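Local coordinates for protein aminoacyl-histidine dipeptidase (Vibrio alginolyticus, PDB 3MRU) that probably hydrolyses dipeptides, preferentially hydrophobic ones including prolyl amino acids, as a zinc-binding metallopeptidase of the M20C family, at residues G214-H219 / I298-V303; G229-L234 / R264-T269; A330-V335 / T348-G353; G186-A191 / C366-L371. One frame throughout, in Å; residues are numbered along the deposited sequence.

Contact 1 of 4, residues G214-H219 / I298-V303; sequences GLKGGH and IETDIV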
loop_
_atom_site.group_PDB
_atom_site.type_symbol
_atom_site.label_atom_id
_atom_site.label_comp_id
_atom_site.label_asym_id
_atom_site.label_seq_id
_atom_site.Cartn_x
_atom_site.Cartn_y
_atom_site.Cartn_z
ATOM N N GLY A 214 -9.907 -15.578 -16.089
ATOM C CA GLY A 214 -10.093 -14.450 -16.983
ATOM C C GLY A 214 -10.676 -13.270 -16.234
ATOM O O GLY A 214 -10.955 -12.232 -16.834
ATOM N N LEU A 215 -10.878 -13.421 -14.930
ATOM C CA LEU A 215 -11.256 -12.288 -14.104
ATOM C C LEU A 215 -10.174 -11.205 -14.141
ATOM O O LEU A 215 -8.982 -11.511 -14.116
ATOM C CB LEU A 215 -11.537 -12.728 -12.671
ATOM C CG LEU A 215 -12.890 -13.378 -12.334
ATOM C CD1 LEU A 215 -14.083 -12.569 -12.860
ATOM C CD2 LEU A 215 -12.961 -14.834 -12.806
ATOM N N LYS A 216 -10.602 -9.948 -14.229
ATOM C CA LYS A 216 -9.696 -8.814 -14.365
ATOM C C LYS A 216 -8.733 -8.671 -13.184
ATOM O O LYS A 216 -7.710 -7.958 -13.283
ATOM C CB LYS A 216 -10.480 -7.505 -14.549
ATOM C CG LYS A 216 -10.557 -6.997 -15.995
ATOM C CD LYS A 216 -11.639 -5.903 -16.149
ATOM C CE LYS A 216 -11.667 -5.317 -17.567
ATOM N NZ LYS A 216 -12.005 -6.350 -18.601
ATOM N N GLY A 217 -9.053 -9.345 -12.079
ATOM C CA GLY A 217 -8.266 -9.234 -10.865
ATOM C C GLY A 217 -7.994 -7.786 -10.485
ATOM O O GLY A 217 -8.760 -6.863 -10.825
ATOM N N GLY A 218 -6.887 -7.587 -9.778
ATOM C CA GLY A 218 -6.542 -6.268 -9.276
ATOM C C GLY A 218 -5.848 -6.345 -7.937
ATOM O O GLY A 218 -5.580 -7.425 -7.406
ATOM N N HIS A 219 -5.574 -5.179 -7.390
ATOM C CA HIS A 219 -4.887 -5.072 -6.143
ATOM C C HIS A 219 -5.915 -4.888 -5.028
ATOM O O HIS A 219 -6.686 -3.924 -5.036
ATOM C CB HIS A 219 -3.968 -3.882 -6.271
ATOM C CG HIS A 219 -3.443 -3.362 -4.975
ATOM N ND1 HIS A 219 -3.995 -2.269 -4.342
ATOM C CD2 HIS A 219 -2.388 -3.746 -4.224
ATOM C CE1 HIS A 219 -3.311 -2.018 -3.240
ATOM N NE2 HIS A 219 -2.327 -2.894 -3.151
ATOM N N ILE A 298 -18.608 -5.003 -15.798
ATOM C CA ILE A 298 -17.218 -4.817 -15.325
ATOM C C ILE A 298 -16.280 -5.986 -15.730
ATOM O O ILE A 298 -15.096 -5.773 -16.024
ATOM C CB ILE A 298 -17.159 -4.493 -13.772
ATOM C CG1 ILE A 298 -15.811 -3.864 -13.373
ATOM C CG2 ILE A 298 -17.481 -5.722 -12.908
ATOM C CD1 ILE A 298 -15.597 -2.445 -13.882
ATOM N N GLU A 299 -16.821 -7.204 -15.771
ATOM C CA GLU A 299 -16.019 -8.389 -16.029
ATOM C C GLU A 299 -16.262 -8.911 -17.434
ATOM O O GLU A 299 -17.188 -9.695 -17.678
ATOM C CB GLU A 299 -16.314 -9.468 -14.990
ATOM C CG GLU A 299 -15.918 -9.121 -13.545
ATOM C CD GLU A 299 -14.415 -9.251 -13.257
ATOM O OE1 GLU A 299 -14.002 -9.020 -12.097
ATOM O OE2 GLU A 299 -13.645 -9.593 -14.180
ATOM N N THR A 300 -15.406 -8.474 -18.356
ATOM C CA THR A 300 -15.581 -8.729 -19.790
ATOM C C THR A 300 -15.202 -10.149 -20.197
ATOM O O THR A 300 -16.026 -10.878 -20.748
ATOM C CB THR A 300 -14.778 -7.730 -20.634
ATOM O OG1 THR A 300 -13.375 -8.015 -20.509
ATOM C CG2 THR A 300 -15.073 -6.285 -20.180
ATOM N N ASP A 301 -13.962 -10.543 -19.925
ATOM C CA ASP A 301 -13.531 -11.878 -20.277
ATOM C C ASP A 301 -13.672 -12.865 -19.125
ATOM O O ASP A 301 -12.750 -13.063 -18.355
ATOM C CB ASP A 301 -12.101 -11.864 -20.787
ATOM C CG ASP A 301 -11.738 -13.159 -21.489
ATOM O OD1 ASP A 301 -11.308 -14.119 -20.792
ATOM O OD2 ASP A 301 -11.909 -13.219 -22.737
ATOM N N ILE A 302 -14.830 -13.490 -19.010
ATOM C CA ILE A 302 -15.062 -14.422 -17.915
ATOM C C ILE A 302 -15.194 -15.796 -18.523
ATOM O O ILE A 302 -16.151 -16.089 -19.240
ATOM C CB ILE A 302 -16.330 -14.064 -17.088
ATOM C CG1 ILE A 302 -16.178 -12.689 -16.431
ATOM C CG2 ILE A 302 -16.627 -15.131 -16.035
ATOM C CD1 ILE A 302 -17.525 -12.112 -15.996
ATOM N N VAL A 303 -14.218 -16.639 -18.248
ATOM C CA VAL A 303 -14.211 -17.951 -18.849
ATOM C C VAL A 303 -14.122 -19.011 -17.781
ATOM O O VAL A 303 -13.419 -18.844 -16.788
ATOM C CB VAL A 303 -13.050 -18.100 -19.840
ATOM C CG1 VAL A 303 -13.252 -17.170 -21.042
ATOM C CG2 VAL A 303 -11.703 -17.820 -19.150
#
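The backbone N of K216 meets the carboxylate of E299 in a loop-to-loop contact that prolongs an antiparallel strand pair of this M20-family fold. Strands 205-213 and 303-308 are neighbours in the sheet, V303 still bonding through its backbone to K213, and one step further the CA atoms of G214 and I302 are 5.1 Å apart. There the regular ladder gives way to side-chain contacts. The hydrogen bond from K216 N to E299 OE2 is 3.1 Å long and nearly straight (175° at the hydrogen), and it uses the syn lone pair, on the side of OE1. OE1 itself accepts from the backbone N of G229, so both oxygens of this buried carboxylate receive a main-chain N-H, which would help to stabilise a negative charge. L215 crosses the E299 side chain at about a right angle: its CD1 methyl lies 3.4 Å from E299 CD and also touches I302 CG1 at 4.1 Å. Further out, I302 rests on K292 and L295 of helix 277-295 and on L212, tying the loop to the helix that precedes it. The aliphatic part of K216 passes the I298 carbonyl, with CD 3.5 Å from I298 O. A bend at chi4 (62°) then turns the ammonium toward T300, where K216 NZ lies 2.9 Å from OG1.

Contact 2 of 4, residues G229-L234 / R264-T269; sequences GNANKL and REAFVT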
loop_
_atom_site.group_PDB
_atom_site.type_symbol
_atom_site.label_atom_id
_atom_site.label_comp_id
_atom_site.label_asym_id
_atom_site.label_seq_id
_atom_site.Cartn_x
_atom_site.Cartn_y
_atom_site.Cartn_z
ATOM N N GLY A 229 -14.719 -9.408 -9.615
ATOM C CA GLY A 229 -15.121 -10.656 -8.996
ATOM C C GLY A 229 -13.975 -11.299 -8.256
ATOM O O GLY A 229 -12.821 -11.000 -8.529
ATOM N N ASN A 230 -14.290 -12.183 -7.317
ATOM C CA ASN A 230 -13.274 -12.869 -6.535
ATOM C C ASN A 230 -13.430 -14.339 -6.888
ATOM O O ASN A 230 -14.375 -15.016 -6.459
ATOM C CB ASN A 230 -13.470 -12.547 -5.041
ATOM C CG ASN A 230 -12.514 -13.292 -4.125
ATOM O OD1 ASN A 230 -11.774 -12.668 -3.373
ATOM N ND2 ASN A 230 -12.556 -14.622 -4.149
ATOM N N ALA A 231 -12.493 -14.818 -7.696
ATOM C CA ALA A 231 -12.486 -16.200 -8.193
ATOM C C ALA A 231 -12.776 -17.258 -7.102
ATOM O O ALA A 231 -13.572 -18.183 -7.326
ATOM C CB ALA A 231 -11.151 -16.479 -8.882
ATOM N N ASN A 232 -12.139 -17.094 -5.937
ATOM C CA ASN A 232 -12.275 -18.005 -4.804
ATOM C C ASN A 232 -13.698 -18.132 -4.412
ATOM O O ASN A 232 -14.199 -19.228 -4.214
ATOM C CB ASN A 232 -11.508 -17.482 -3.593
ATOM C CG ASN A 232 -10.025 -17.789 -3.661
ATOM O OD1 ASN A 232 -9.631 -18.867 -4.104
ATOM N ND2 ASN A 232 -9.196 -16.850 -3.202
ATOM N N LYS A 233 -14.349 -16.982 -4.306
ATOM C CA LYS A 233 -15.693 -16.929 -3.753
ATOM C C LYS A 233 -16.733 -17.431 -4.737
ATOM O O LYS A 233 -17.689 -18.099 -4.361
ATOM C CB LYS A 233 -16.017 -15.528 -3.215
ATOM C CG LYS A 233 -15.210 -15.191 -1.994
ATOM C CD LYS A 233 -16.080 -14.701 -0.865
ATOM C CE LYS A 233 -17.048 -15.762 -0.326
ATOM N NZ LYS A 233 -17.999 -15.191 0.692
ATOM N N LEU A 234 -16.527 -17.140 -6.008
ATOM C CA LEU A 234 -17.468 -17.589 -7.003
ATOM C C LEU A 234 -17.546 -19.124 -7.069
ATOM O O LEU A 234 -18.629 -19.708 -7.086
ATOM C CB LEU A 234 -17.137 -16.946 -8.350
ATOM C CG LEU A 234 -17.206 -15.408 -8.263
ATOM C CD1 LEU A 234 -16.764 -14.711 -9.537
ATOM C CD2 LEU A 234 -18.599 -14.895 -7.837
ATOM N N ARG A 264 -7.890 -13.825 -9.502
ATOM C CA ARG A 264 -8.523 -13.850 -10.808
ATOM C C ARG A 264 -8.757 -15.255 -11.328
ATOM O O ARG A 264 -9.650 -15.479 -12.135
ATOM C CB ARG A 264 -7.706 -13.059 -11.806
ATOM C CG ARG A 264 -6.449 -13.748 -12.220
ATOM C CD ARG A 264 -5.743 -12.939 -13.253
ATOM N NE ARG A 264 -5.543 -11.559 -12.824
ATOM C CZ ARG A 264 -5.152 -10.589 -13.642
ATOM N NH1 ARG A 264 -4.988 -9.353 -13.183
ATOM N NH2 ARG A 264 -4.935 -10.858 -14.930
ATOM N N GLU A 265 -7.960 -16.204 -10.878
ATOM C CA GLU A 265 -8.119 -17.561 -11.338
ATOM C C GLU A 265 -8.258 -18.427 -10.126
ATOM O O GLU A 265 -7.564 -18.217 -9.152
ATOM C CB GLU A 265 -6.906 -17.973 -12.164
ATOM C CG GLU A 265 -6.812 -19.467 -12.490
ATOM C CD GLU A 265 -5.722 -19.769 -13.514
ATOM O OE1 GLU A 265 -5.758 -20.865 -14.143
ATOM O OE2 GLU A 265 -4.829 -18.901 -13.696
ATOM N N ALA A 266 -9.160 -19.388 -10.164
ATOM C CA ALA A 266 -9.308 -20.313 -9.060
ATOM C C ALA A 266 -9.891 -21.567 -9.615
ATOM O O ALA A 266 -10.529 -21.542 -10.657
ATOM C CB ALA A 266 -10.226 -19.749 -8.028
ATOM N N PHE A 267 -9.690 -22.676 -8.929
ATOM C CA PHE A 267 -10.265 -23.911 -9.412
ATOM C C PHE A 267 -10.471 -24.941 -8.328
ATOM O O PHE A 267 -9.795 -24.936 -7.305
ATOM C CB PHE A 267 -9.406 -24.494 -10.533
ATOM C CG PHE A 267 -8.146 -25.169 -10.062
ATOM C CD1 PHE A 267 -8.191 -26.438 -9.468
ATOM C CD2 PHE A 267 -6.910 -24.564 -10.258
ATOM C CE1 PHE A 267 -7.038 -27.076 -9.049
ATOM C CE2 PHE A 267 -5.732 -25.211 -9.846
ATOM C CZ PHE A 267 -5.807 -26.467 -9.240
ATOM N N VAL A 268 -11.406 -25.836 -8.579
ATOM C CA VAL A 268 -11.655 -26.937 -7.710
ATOM C C VAL A 268 -11.605 -28.146 -8.622
ATOM O O VAL A 268 -12.062 -28.080 -9.766
ATOM C CB VAL A 268 -13.041 -26.802 -7.020
ATOM C CG1 VAL A 268 -14.157 -27.151 -7.987
ATOM C CG2 VAL A 268 -13.156 -27.731 -5.859
ATOM N N THR A 269 -11.003 -29.235 -8.144
ATOM C CA THR A 269 -11.223 -30.529 -8.782
ATOM C C THR A 269 -12.101 -31.319 -7.828
ATOM O O THR A 269 -11.933 -31.252 -6.615
ATOM C CB THR A 269 -9.922 -31.302 -9.164
ATOM O OG1 THR A 269 -9.443 -32.040 -8.042
ATOM C CG2 THR A 269 -8.820 -30.365 -9.674
#
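A231, in the first turn of helix 231-242, and A266, the first residue of strand 266-273, bring their CA atoms to 5.3 Å with no hydrogen bond between the two segments, so helix start and strand start meet by packing alone. Both CB atoms point toward the opposing segment, and the two methyls touch at 3.5 Å. The A231 methyl also rests against the backbone leading into the strand, 3.6 Å from R264 C and 3.7 Å from E265 C. In return the A266 methyl sits near the helix backbone, its CB 3.9 Å from N232 N. Such small side chains allow the helix to approach this closely. The arrangement belongs to an alpha/beta layer: strand 266-273 runs between strands 205-213 and 249-255, A266 pairing through its backbone with L212 and F267 with R254, while the helix lies over one face. F267 leaves the strand on the opposite face from the A266 methyl, and its side chain touches T211 and E252. N230 holds the N-cap position, and its carbonyl O accepts from L234 N at 3.1 Å. A231 is joined through its backbone to P263, and since proline has no N-H, the donor must be A231 N. N232 starts out pointing away from the strand; its chi1 of -81° puts CG anti to the carbonyl carbon, and OD1 of N232 ends 4.1 Å from A266 CB. Its ND2 is spent in another direction, donating to the carbonyl O of V352.

Contact 3 of 4, residues A330-V335 / T348-G353; sequences ACPNGV and TSLNVG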
loop_
_atom_site.group_PDB
_atom_site.type_symbol
_atom_site.label_atom_id
_atom_site.label_comp_id
_atom_site.label_asym_id
_atom_site.label_seq_id
_atom_site.Cartn_x
_atom_site.Cartn_y
_atom_site.Cartn_z
ATOM N N ALA A 330 -19.963 -18.308 3.916
ATOM C CA ALA A 330 -20.451 -17.373 4.918
ATOM C C ALA A 330 -19.528 -16.181 4.950
ATOM O O ALA A 330 -19.949 -15.034 4.903
ATOM C CB ALA A 330 -20.504 -18.031 6.285
ATOM N N CYS A 331 -18.245 -16.478 5.001
ATOM C CA CYS A 331 -17.185 -15.493 5.152
ATOM C C CYS A 331 -17.373 -14.199 4.315
ATOM O O CYS A 331 -17.577 -14.266 3.110
ATOM C CB CYS A 331 -15.870 -16.217 4.844
ATOM S SG CYS A 331 -14.417 -15.227 4.827
ATOM N N PRO A 332 -17.318 -13.025 4.959
ATOM C CA PRO A 332 -17.439 -11.747 4.261
ATOM C C PRO A 332 -16.296 -11.521 3.287
ATOM O O PRO A 332 -15.244 -12.127 3.435
ATOM C CB PRO A 332 -17.356 -10.724 5.384
ATOM C CG PRO A 332 -16.642 -11.429 6.466
ATOM C CD PRO A 332 -17.141 -12.823 6.403
ATOM N N ASN A 333 -16.520 -10.664 2.293
ATOM C CA ASN A 333 -15.517 -10.341 1.281
ATOM C C ASN A 333 -15.885 -9.069 0.530
ATOM O O ASN A 333 -17.064 -8.777 0.351
ATOM C CB ASN A 333 -15.326 -11.488 0.284
ATOM C CG ASN A 333 -14.180 -11.220 -0.684
ATOM O OD1 ASN A 333 -13.070 -10.896 -0.266
ATOM N ND2 ASN A 333 -14.447 -11.341 -1.976
ATOM N N GLY A 334 -14.879 -8.324 0.084
ATOM C CA GLY A 334 -15.109 -7.075 -0.619
ATOM C C GLY A 334 -15.125 -5.913 0.341
ATOM O O GLY A 334 -14.308 -5.860 1.254
ATOM N N VAL A 335 -16.053 -4.978 0.138
ATOM C CA VAL A 335 -16.153 -3.765 0.966
ATOM C C VAL A 335 -17.030 -4.041 2.171
ATOM O O VAL A 335 -18.086 -4.615 2.044
ATOM C CB VAL A 335 -16.764 -2.587 0.164
ATOM C CG1 VAL A 335 -16.766 -1.297 0.985
ATOM C CG2 VAL A 335 -16.032 -2.399 -1.152
ATOM N N THR A 348 -13.716 0.240 5.139
ATOM C CA THR A 348 -13.221 -1.079 5.536
ATOM C C THR A 348 -13.432 -2.100 4.423
ATOM O O THR A 348 -14.405 -2.005 3.679
ATOM C CB THR A 348 -13.877 -1.610 6.853
ATOM O OG1 THR A 348 -13.893 -0.602 7.867
ATOM C CG2 THR A 348 -13.092 -2.783 7.385
ATOM N N SER A 349 -12.522 -3.065 4.305
ATOM C CA SER A 349 -12.668 -4.104 3.309
ATOM C C SER A 349 -11.779 -5.280 3.620
ATOM O O SER A 349 -10.892 -5.191 4.472
ATOM C CB SER A 349 -12.295 -3.588 1.937
ATOM O OG SER A 349 -10.892 -3.420 1.867
ATOM N N LEU A 350 -12.029 -6.379 2.920
ATOM C CA LEU A 350 -11.192 -7.548 3.003
ATOM C C LEU A 350 -11.246 -8.361 1.709
ATOM O O LEU A 350 -12.214 -8.307 0.950
ATOM C CB LEU A 350 -11.564 -8.414 4.209
ATOM C CG LEU A 350 -12.576 -9.548 4.126
ATOM C CD1 LEU A 350 -12.262 -10.546 5.198
ATOM C CD2 LEU A 350 -13.932 -8.967 4.323
ATOM N N ASN A 351 -10.185 -9.112 1.470
ATOM C CA ASN A 351 -10.059 -9.852 0.253
ATOM C C ASN A 351 -9.670 -11.258 0.635
ATOM O O ASN A 351 -8.611 -11.445 1.208
ATOM C CB ASN A 351 -8.979 -9.204 -0.614
ATOM C CG ASN A 351 -8.630 -10.017 -1.868
ATOM O OD1 ASN A 351 -7.645 -9.725 -2.534
ATOM N ND2 ASN A 351 -9.431 -11.031 -2.190
ATOM N N VAL A 352 -10.540 -12.230 0.368
ATOM C CA VAL A 352 -10.165 -13.634 0.458
ATOM C C VAL A 352 -9.380 -13.938 -0.818
ATOM O O VAL A 352 -9.952 -14.322 -1.861
ATOM C CB VAL A 352 -11.394 -14.563 0.601
ATOM C CG1 VAL A 352 -11.001 -16.009 0.335
ATOM C CG2 VAL A 352 -12.006 -14.409 1.987
ATOM N N GLY A 353 -8.064 -13.748 -0.708
ATOM C CA GLY A 353 -7.151 -13.748 -1.850
ATOM C C GLY A 353 -6.500 -15.068 -2.260
ATOM O O GLY A 353 -6.218 -15.264 -3.443
#
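N333 and G334 grip the strand of L350 and V352 with three hydrogen bonds. G334 N donates to L350 O at 2.8 Å, and L350 N returns a bond to G334 O at 2.9 Å, which makes these residues an antiparallel hydrogen-bonded pair. The third bond comes from a side chain: V352 N donates to N333 OD1 at 2.9 Å with 160° at the hydrogen. In N333, chi1 of -174° puts CG anti to the backbone N, and OD1 at the end of the amide meets V352 N, which stands 43° above the carbonyl plane. Counted from G334 and L350, the next hydrogen-bonded pair of a continuing ladder would be P332 with V352; instead, N333 OD1 serves V352 N, extending the grip beyond the last regular bridge. The P332 carbonyl turns to the leucine, its O 3.5 Å from L350 CD2. That same methyl lies 4.0 Å from P332 CB, and beside it C331 SG touches V352 CG2 at 3.8 Å. Helix 373-389 covers this apolar row, with L383 against C331 and L350, and M382 against P332. In the other direction V335 and S349 form a non-hydrogen-bonded pair, their CA atoms 4.2 Å apart. The S349 hydroxyl is bonded to H433 NE2. One hydrogen-bonded pair and one non-hydrogen-bonded pair, with a side-chain bond where one strand arrives from helix 318-330, mark this as the open end of the beta hairpin formed by strands 334-338 and 346-358.

Contact 4 of 4, residues G186-A191 / C366-L371; sequences GGIDGA and CLIRSL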
loop_
_atom_site.group_PDB
_atom_site.type_symbol
_atom_site.label_atom_id
_atom_site.label_comp_id
_atom_site.label_asym_id
_atom_site.label_seq_id
_atom_site.Cartn_x
_atom_site.Cartn_y
_atom_site.Cartn_z
ATOM N N GLY A 186 -5.036 0.934 7.216
ATOM C CA GLY A 186 -4.168 -0.017 7.895
ATOM C C GLY A 186 -4.438 -1.353 7.259
ATOM O O GLY A 186 -5.181 -1.440 6.277
ATOM N N GLY A 187 -3.842 -2.403 7.792
ATOM C CA GLY A 187 -4.150 -3.723 7.278
ATOM C C GLY A 187 -3.809 -4.804 8.264
ATOM O O GLY A 187 -3.210 -4.519 9.300
ATOM N N ILE A 188 -4.191 -6.039 7.949
ATOM C CA ILE A 188 -3.770 -7.181 8.732
ATOM C C ILE A 188 -4.005 -8.475 7.962
ATOM O O ILE A 188 -5.052 -8.647 7.324
ATOM C CB ILE A 188 -4.508 -7.204 10.043
ATOM C CG1 ILE A 188 -3.906 -8.237 10.986
ATOM C CG2 ILE A 188 -5.992 -7.408 9.798
ATOM C CD1 ILE A 188 -4.242 -9.656 10.771
ATOM N N ASP A 189 -3.022 -9.372 8.007
ATOM C CA ASP A 189 -3.093 -10.634 7.311
ATOM C C ASP A 189 -3.828 -11.565 8.199
ATOM O O ASP A 189 -3.566 -11.609 9.381
ATOM C CB ASP A 189 -1.700 -11.216 7.103
ATOM C CG ASP A 189 -0.772 -10.291 6.300
ATOM O OD1 ASP A 189 -1.174 -9.834 5.202
ATOM O OD2 ASP A 189 0.378 -10.037 6.758
ATOM N N GLY A 190 -4.757 -12.311 7.616
ATOM C CA GLY A 190 -5.461 -13.404 8.303
ATOM C C GLY A 190 -5.280 -14.752 7.621
ATOM O O GLY A 190 -5.030 -14.832 6.412
ATOM N N ALA A 191 -5.386 -15.820 8.400
ATOM C CA ALA A 191 -5.233 -17.167 7.873
ATOM C C ALA A 191 -6.152 -18.189 8.557
ATOM O O ALA A 191 -5.930 -18.578 9.704
ATOM C CB ALA A 191 -3.786 -17.552 8.022
ATOM N N CYS A 366 -6.318 -14.259 3.700
ATOM C CA CYS A 366 -7.022 -13.026 3.410
ATOM C C CYS A 366 -6.424 -11.812 4.118
ATOM O O CYS A 366 -5.620 -11.937 5.045
ATOM C CB CYS A 366 -8.513 -13.172 3.750
ATOM S SG CYS A 366 -8.855 -13.102 5.519
ATOM N N LEU A 367 -6.830 -10.628 3.674
ATOM C CA LEU A 367 -6.193 -9.411 4.132
ATOM C C LEU A 367 -7.211 -8.301 4.358
ATOM O O LEU A 367 -7.829 -7.806 3.416
ATOM C CB LEU A 367 -5.105 -8.980 3.139
ATOM C CG LEU A 367 -4.452 -7.605 3.304
ATOM C CD1 LEU A 367 -3.690 -7.515 4.598
ATOM C CD2 LEU A 367 -3.520 -7.341 2.159
ATOM N N ILE A 368 -7.381 -7.917 5.616
ATOM C CA ILE A 368 -8.352 -6.900 5.954
ATOM C C ILE A 368 -7.667 -5.560 5.882
ATOM O O ILE A 368 -6.546 -5.395 6.400
ATOM C CB ILE A 368 -8.929 -7.111 7.370
ATOM C CG1 ILE A 368 -9.493 -8.524 7.500
ATOM C CG2 ILE A 368 -9.980 -6.077 7.670
ATOM C CD1 ILE A 368 -9.751 -8.987 8.934
ATOM N N ARG A 369 -8.335 -4.609 5.237
ATOM C CA ARG A 369 -7.882 -3.230 5.184
ATOM C C ARG A 369 -8.917 -2.343 5.831
ATOM O O ARG A 369 -10.113 -2.667 5.817
ATOM C CB ARG A 369 -7.745 -2.799 3.757
ATOM C CG ARG A 369 -6.663 -3.460 3.045
ATOM C CD ARG A 369 -6.756 -3.025 1.621
ATOM N NE ARG A 369 -5.776 -3.690 0.777
ATOM C CZ ARG A 369 -4.466 -3.557 0.915
ATOM N NH1 ARG A 369 -3.975 -2.807 1.895
ATOM N NH2 ARG A 369 -3.653 -4.203 0.099
ATOM N N SER A 370 -8.458 -1.220 6.382
ATOM C CA SER A 370 -9.344 -0.238 6.984
ATOM C C SER A 370 -8.625 1.074 7.300
ATOM O O SER A 370 -7.429 1.078 7.591
ATOM C CB SER A 370 -10.060 -0.833 8.194
ATOM O OG SER A 370 -10.910 0.148 8.747
ATOM N N LEU A 371 -9.389 2.170 7.279
ATOM C CA LEU A 371 -8.897 3.486 7.660
ATOM C C LEU A 371 -9.102 3.584 9.157
ATOM O O LEU A 371 -8.177 3.933 9.892
ATOM C CB LEU A 371 -9.658 4.607 6.969
ATOM C CG LEU A 371 -10.060 4.469 5.504
ATOM C CD1 LEU A 371 -10.919 5.648 5.117
ATOM C CD2 LEU A 371 -8.848 4.414 4.607
#
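I188 and I368 exchange backbone hydrogen bonds at the middle of an antiparallel ladder whose strand axes run 166° apart. I188 N donates to I368 O at 2.9 Å, I368 N to I188 O at 3.0 Å, and both donors lie in the acceptor's carbonyl plane. G190 and C366 form another hydrogen-bonded pair, with donors out of the carbonyl planes, G190 N reaching C366 O at 2.7 Å and C366 N reaching G190 O at 3.1 Å. At the other end S370 N donates to G186 O over 3.3 Å from 53° above the carbonyl plane; the reciprocal bond is modelled so short that its length is doubtful. The intervening residues bond outward: G187 and D189 to Y400 and S397 of one neighbouring strand, L367 and R369 to N351 and S349 of the other. R369 NE is bonded to S220 OG, while L367 CD2 stands 3.7 Å above one face of the guanidinium plane. S370 OG is bonded with I372 O, E347 O and T348 OG1. On the same face as R369, D189 OD1 lies 3.5 Å from L367 CD1 and makes a long, weak ion pair with R259. On the opposite face I188 CG2 packs on I368 CB at 3.8 Å. The chemistry thus differs by face: D189 and R369 share one with L367, while on the other the isoleucines pack under helix 373-389, including the side chain of R376, and main-chain bonding on both flanks fixes these strands inside the sheet.

Contact 4 opens first along the chain and closes last, so the other three are nested within its loop; contact 2 lies inside contact 1, and contact 3 follows both. Contacts 3 and 4 have centres 9 Å apart and sit on adjacent strands, 346-358 and 361-370, of one large mixed sheet. Contact 2 reaches the same sheet, its centre about 14 Å from that of contact 3, and K233 of helix 231-242 probably donates to the C331 carbonyl between them. Contact 1, its centre about 11 Å from that of contact 2, joins loops bordering that sheet, and its H219 packs near R369 of contact 4. Sequence-distant segments are thereby assembled around one sheet, away from the zinc site.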